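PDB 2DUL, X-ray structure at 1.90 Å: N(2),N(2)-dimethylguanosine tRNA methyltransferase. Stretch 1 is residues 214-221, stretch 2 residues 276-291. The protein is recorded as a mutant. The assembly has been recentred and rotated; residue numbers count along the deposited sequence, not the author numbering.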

# COMPACT_ATOMS: atom_id res chain seq x y z
N GLY A 214 10.88 1.58 13.95
CA GLY A 214 9.69 2.41 13.84
C GLY A 214 9.41 2.49 12.35
O GLY A 214 10.10 1.84 11.56
N ILE A 215 8.40 3.25 11.95
CA ILE A 215 8.11 3.41 10.53
C ILE A 215 7.67 4.82 10.20
O ILE A 215 7.16 5.56 11.05
CB ILE A 215 6.98 2.45 10.03
CG1 ILE A 215 5.66 2.81 10.71
CG2 ILE A 215 7.36 1.00 10.26
CD1 ILE A 215 4.42 2.23 10.02
N ASP A 216 7.88 5.18 8.94
CA ASP A 216 7.45 6.45 8.38
C ASP A 216 6.68 5.99 7.15
O ASP A 216 7.18 5.16 6.39
CB ASP A 216 8.62 7.32 7.93
CG ASP A 216 9.15 8.21 9.03
OD1 ASP A 216 8.40 8.48 10.00
OD2 ASP A 216 10.31 8.65 8.93
N VAL A 217 5.47 6.49 6.97
CA VAL A 217 4.70 6.08 5.80
C VAL A 217 5.17 6.88 4.59
O VAL A 217 5.23 8.11 4.63
CB VAL A 217 3.19 6.32 6.00
CG1 VAL A 217 2.43 5.93 4.74
CG2 VAL A 217 2.70 5.51 7.19
N ILE A 218 5.52 6.17 3.52
CA ILE A 218 5.95 6.83 2.29
C ILE A 218 4.69 7.12 1.48
O ILE A 218 4.47 8.24 1.02
CB ILE A 218 6.87 5.91 1.47
CG1 ILE A 218 8.17 5.65 2.26
CG2 ILE A 218 7.17 6.55 0.12
CD1 ILE A 218 9.02 4.53 1.68
N LEU A 219 3.86 6.09 1.33
CA LEU A 219 2.62 6.21 0.58
C LEU A 219 1.72 5.02 0.89
O LEU A 219 2.15 3.88 0.81
CB LEU A 219 2.91 6.24 -0.92
CG LEU A 219 1.70 6.09 -1.85
CD1 LEU A 219 0.77 7.28 -1.67
CD2 LEU A 219 2.17 5.99 -3.29
N ALA A 220 0.48 5.31 1.26
CA ALA A 220 -0.49 4.25 1.54
C ALA A 220 -1.78 4.71 0.90
O ALA A 220 -2.19 5.86 1.06
CB ALA A 220 -0.66 4.07 3.03
N TYR A 221 -2.44 3.81 0.18
CA TYR A 221 -3.67 4.18 -0.50
C TYR A 221 -4.58 2.98 -0.76
O TYR A 221 -4.19 1.83 -0.56
CB TYR A 221 -3.32 4.86 -1.83
CG TYR A 221 -2.63 3.97 -2.83
CD1 TYR A 221 -3.37 3.20 -3.73
CD2 TYR A 221 -1.24 3.88 -2.89
CE1 TYR A 221 -2.75 2.37 -4.66
CE2 TYR A 221 -0.60 3.04 -3.82
CZ TYR A 221 -1.36 2.29 -4.70
OH TYR A 221 -0.76 1.47 -5.62
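Stretch 2 (276-291) VWLGPLKDEKIVSKMV

Stretch 1 is extended on both sides of Ile-218, where the chain turns a corner and phi/psi fall to -87/-49. Stretch 2 leaves a strand at Trp-277, passes through a loop and enters a helix at Glu-284 that runs beyond Val-291. The two stretches meet in an antiparallel sense, Ile-218, Leu-219 and Ala-220 lying nearest Asp-283, Lys-282 and Leu-281, respectively. A single beta bridge joins Leu-219 to Lys-282, with their CA atoms 4.3 Å apart. Two hydrogen bonds flank this pair: Asp-283 N donates to Ile-218 O (2.9 Å), and Ala-220 N donates to Leu-281 O (2.9 Å). Lys-282 CA also approaches Ile-218 O, at 3.5 Å, in a CA-H...O contact.

Beyond the bridge, Asp-283 serves as N-cap: its OD1 accepts from Ile-286 N (3.2 Å) and forms a salt bridge with Lys-285 NZ (2.9 Å). The residue whose backbone N bonds to Ile-218 O thus also caps the helix that begins at Glu-284.

The side chains extend the contact in both directions. Before the corner, Ile-215 and Val-217 point toward stretch 2. Ile-215 CD1 lies over one face of the Trp-277 ring, while Val-217 CG2 packs obliquely against it, 3.8 Å from Trp-277 CE2. The indole is tethered by a hydrogen bond from Trp-277 NE1 to Pro-280 O (2.9 Å), and that same carbonyl oxygen comes within 3.4 Å of Val-217 CB. Toward the helix, Ile-218 CG2 meets Ile-286 CD1 at 3.9 Å. Although the CA-to-CB bond of Leu-219 points away from stretch 2, its branched end still reaches the helix, with CD1 4.0 Å from Val-287 CG2 and CD2 3.9 Å from Met-290 CE. Ala-220 CB rests 4.0 Å from Leu-281 CD2. Together the two stretches bury 538 Å², both sides summed.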

# COMPACT_ATOMS: atom_id res chain seq x y z
N VAL A 276 -5.67 1.88 14.79
CA VAL A 276 -5.34 2.33 13.45
C VAL A 276 -4.19 3.32 13.53
O VAL A 276 -3.90 3.88 14.59
CB VAL A 276 -6.52 3.06 12.76
CG1 VAL A 276 -7.71 2.12 12.60
CG2 VAL A 276 -6.91 4.29 13.59
N TRP A 277 -3.52 3.51 12.40
CA TRP A 277 -2.43 4.47 12.30
C TRP A 277 -3.13 5.82 12.16
O TRP A 277 -4.01 5.97 11.32
CB TRP A 277 -1.61 4.16 11.04
CG TRP A 277 -0.55 5.16 10.71
CD1 TRP A 277 -0.58 6.10 9.73
CD2 TRP A 277 0.74 5.27 11.33
NE1 TRP A 277 0.61 6.78 9.68
CE2 TRP A 277 1.44 6.29 10.66
CE3 TRP A 277 1.37 4.60 12.39
CZ2 TRP A 277 2.74 6.67 11.01
CZ3 TRP A 277 2.67 4.97 12.74
CH2 TRP A 277 3.34 6.00 12.04
N LEU A 278 -2.76 6.79 13.01
CA LEU A 278 -3.36 8.12 12.93
C LEU A 278 -2.34 9.13 12.40
O LEU A 278 -2.58 10.34 12.41
CB LEU A 278 -3.85 8.59 14.31
CG LEU A 278 -5.05 7.85 14.91
CD1 LEU A 278 -5.43 8.47 16.25
CD2 LEU A 278 -6.23 7.93 13.94
N GLY A 279 -1.21 8.62 11.93
CA GLY A 279 -0.19 9.50 11.38
C GLY A 279 -0.43 9.76 9.91
O GLY A 279 -1.51 9.47 9.39
N PRO A 280 0.56 10.32 9.19
CA PRO A 280 0.45 10.62 7.76
C PRO A 280 0.27 9.36 6.92
O PRO A 280 0.79 8.30 7.27
CB PRO A 280 1.79 11.30 7.45
CG PRO A 280 2.23 11.86 8.78
CD PRO A 280 1.86 10.76 9.73
N LEU A 281 -0.47 9.47 5.82
CA LEU A 281 -0.64 8.33 4.93
C LEU A 281 0.23 8.56 3.70
O LEU A 281 0.20 7.78 2.75
CB LEU A 281 -2.11 8.14 4.53
CG LEU A 281 -2.98 7.47 5.60
CD1 LEU A 281 -4.38 7.23 5.04
CD2 LEU A 281 -2.35 6.15 6.04
N LYS A 282 1.00 9.65 3.71
CA LYS A 282 1.89 9.95 2.60
C LYS A 282 3.02 10.89 3.02
O LYS A 282 2.90 11.64 3.98
CB LYS A 282 1.13 10.58 1.44
CG LYS A 282 0.71 12.04 1.67
CD LYS A 282 0.25 12.70 0.36
CE LYS A 282 -0.21 14.14 0.58
NZ LYS A 282 -0.65 14.77 -0.70
N ASP A 283 4.12 10.81 2.28
CA ASP A 283 5.25 11.69 2.50
C ASP A 283 5.08 12.70 1.37
O ASP A 283 5.35 12.39 0.21
CB ASP A 283 6.57 10.93 2.33
CG ASP A 283 7.78 11.83 2.48
OD1 ASP A 283 7.87 12.82 1.73
OD2 ASP A 283 8.64 11.55 3.35
N GLU A 284 4.59 13.89 1.71
CA GLU A 284 4.35 14.95 0.73
C GLU A 284 5.40 15.09 -0.36
O GLU A 284 5.08 15.06 -1.54
CB GLU A 284 4.20 16.30 1.43
CG GLU A 284 2.89 16.51 2.15
CD GLU A 284 2.78 17.90 2.73
OE1 GLU A 284 2.92 18.88 1.96
OE2 GLU A 284 2.56 18.02 3.96
N LYS A 285 6.65 15.27 0.05
CA LYS A 285 7.77 15.43 -0.88
C LYS A 285 7.84 14.32 -1.92
O LYS A 285 7.80 14.56 -3.12
CB LYS A 285 9.10 15.46 -0.13
CG LYS A 285 9.25 16.59 0.89
CD LYS A 285 10.57 16.46 1.67
CE LYS A 285 10.60 15.24 2.59
NZ LYS A 285 10.59 13.92 1.88
N ILE A 286 7.96 13.08 -1.44
CA ILE A 286 8.07 11.92 -2.30
C ILE A 286 6.93 11.79 -3.30
O ILE A 286 7.16 11.60 -4.49
CB ILE A 286 8.18 10.63 -1.45
CG1 ILE A 286 9.44 10.69 -0.59
CG2 ILE A 286 8.20 9.40 -2.35
CD1 ILE A 286 9.60 9.53 0.37
N VAL A 287 5.69 11.90 -2.81
CA VAL A 287 4.54 11.78 -3.70
C VAL A 287 4.53 12.90 -4.75
O VAL A 287 4.08 12.69 -5.88
CB VAL A 287 3.23 11.79 -2.89
CG1 VAL A 287 2.04 11.90 -3.83
CG2 VAL A 287 3.13 10.51 -2.06
N SER A 288 5.02 14.07 -4.37
CA SER A 288 5.07 15.19 -5.31
C SER A 288 6.07 14.78 -6.40
O SER A 288 5.80 14.93 -7.59
CB SER A 288 5.54 16.46 -4.61
OG SER A 288 5.49 17.58 -5.48
N LYS A 289 7.21 14.24 -5.98
CA LYS A 289 8.23 13.78 -6.91
C LYS A 289 7.71 12.65 -7.79
O LYS A 289 8.07 12.55 -8.96
CB LYS A 289 9.47 13.29 -6.17
CG LYS A 289 10.34 14.38 -5.56
CD LYS A 289 11.69 13.80 -5.15
CE LYS A 289 12.64 14.88 -4.64
NZ LYS A 289 12.15 15.50 -3.38
N MET A 290 6.87 11.79 -7.22
CA MET A 290 6.30 10.66 -7.95
C MET A 290 5.45 11.11 -9.14
O MET A 290 5.51 10.51 -10.21
CB MET A 290 5.46 9.79 -7.01
CG MET A 290 6.29 8.98 -6.03
SD MET A 290 5.28 7.91 -4.98
CE MET A 290 4.74 6.64 -6.17
N VAL A 291 4.66 12.16 -8.95
CA VAL A 291 3.82 12.66 -10.03
C VAL A 291 4.71 13.07 -11.20
O VAL A 291 4.42 12.76 -12.35
CB VAL A 291 2.99 13.89 -9.58
CG1 VAL A 291 2.28 14.52 -10.78
CG2 VAL A 291 1.97 13.47 -8.54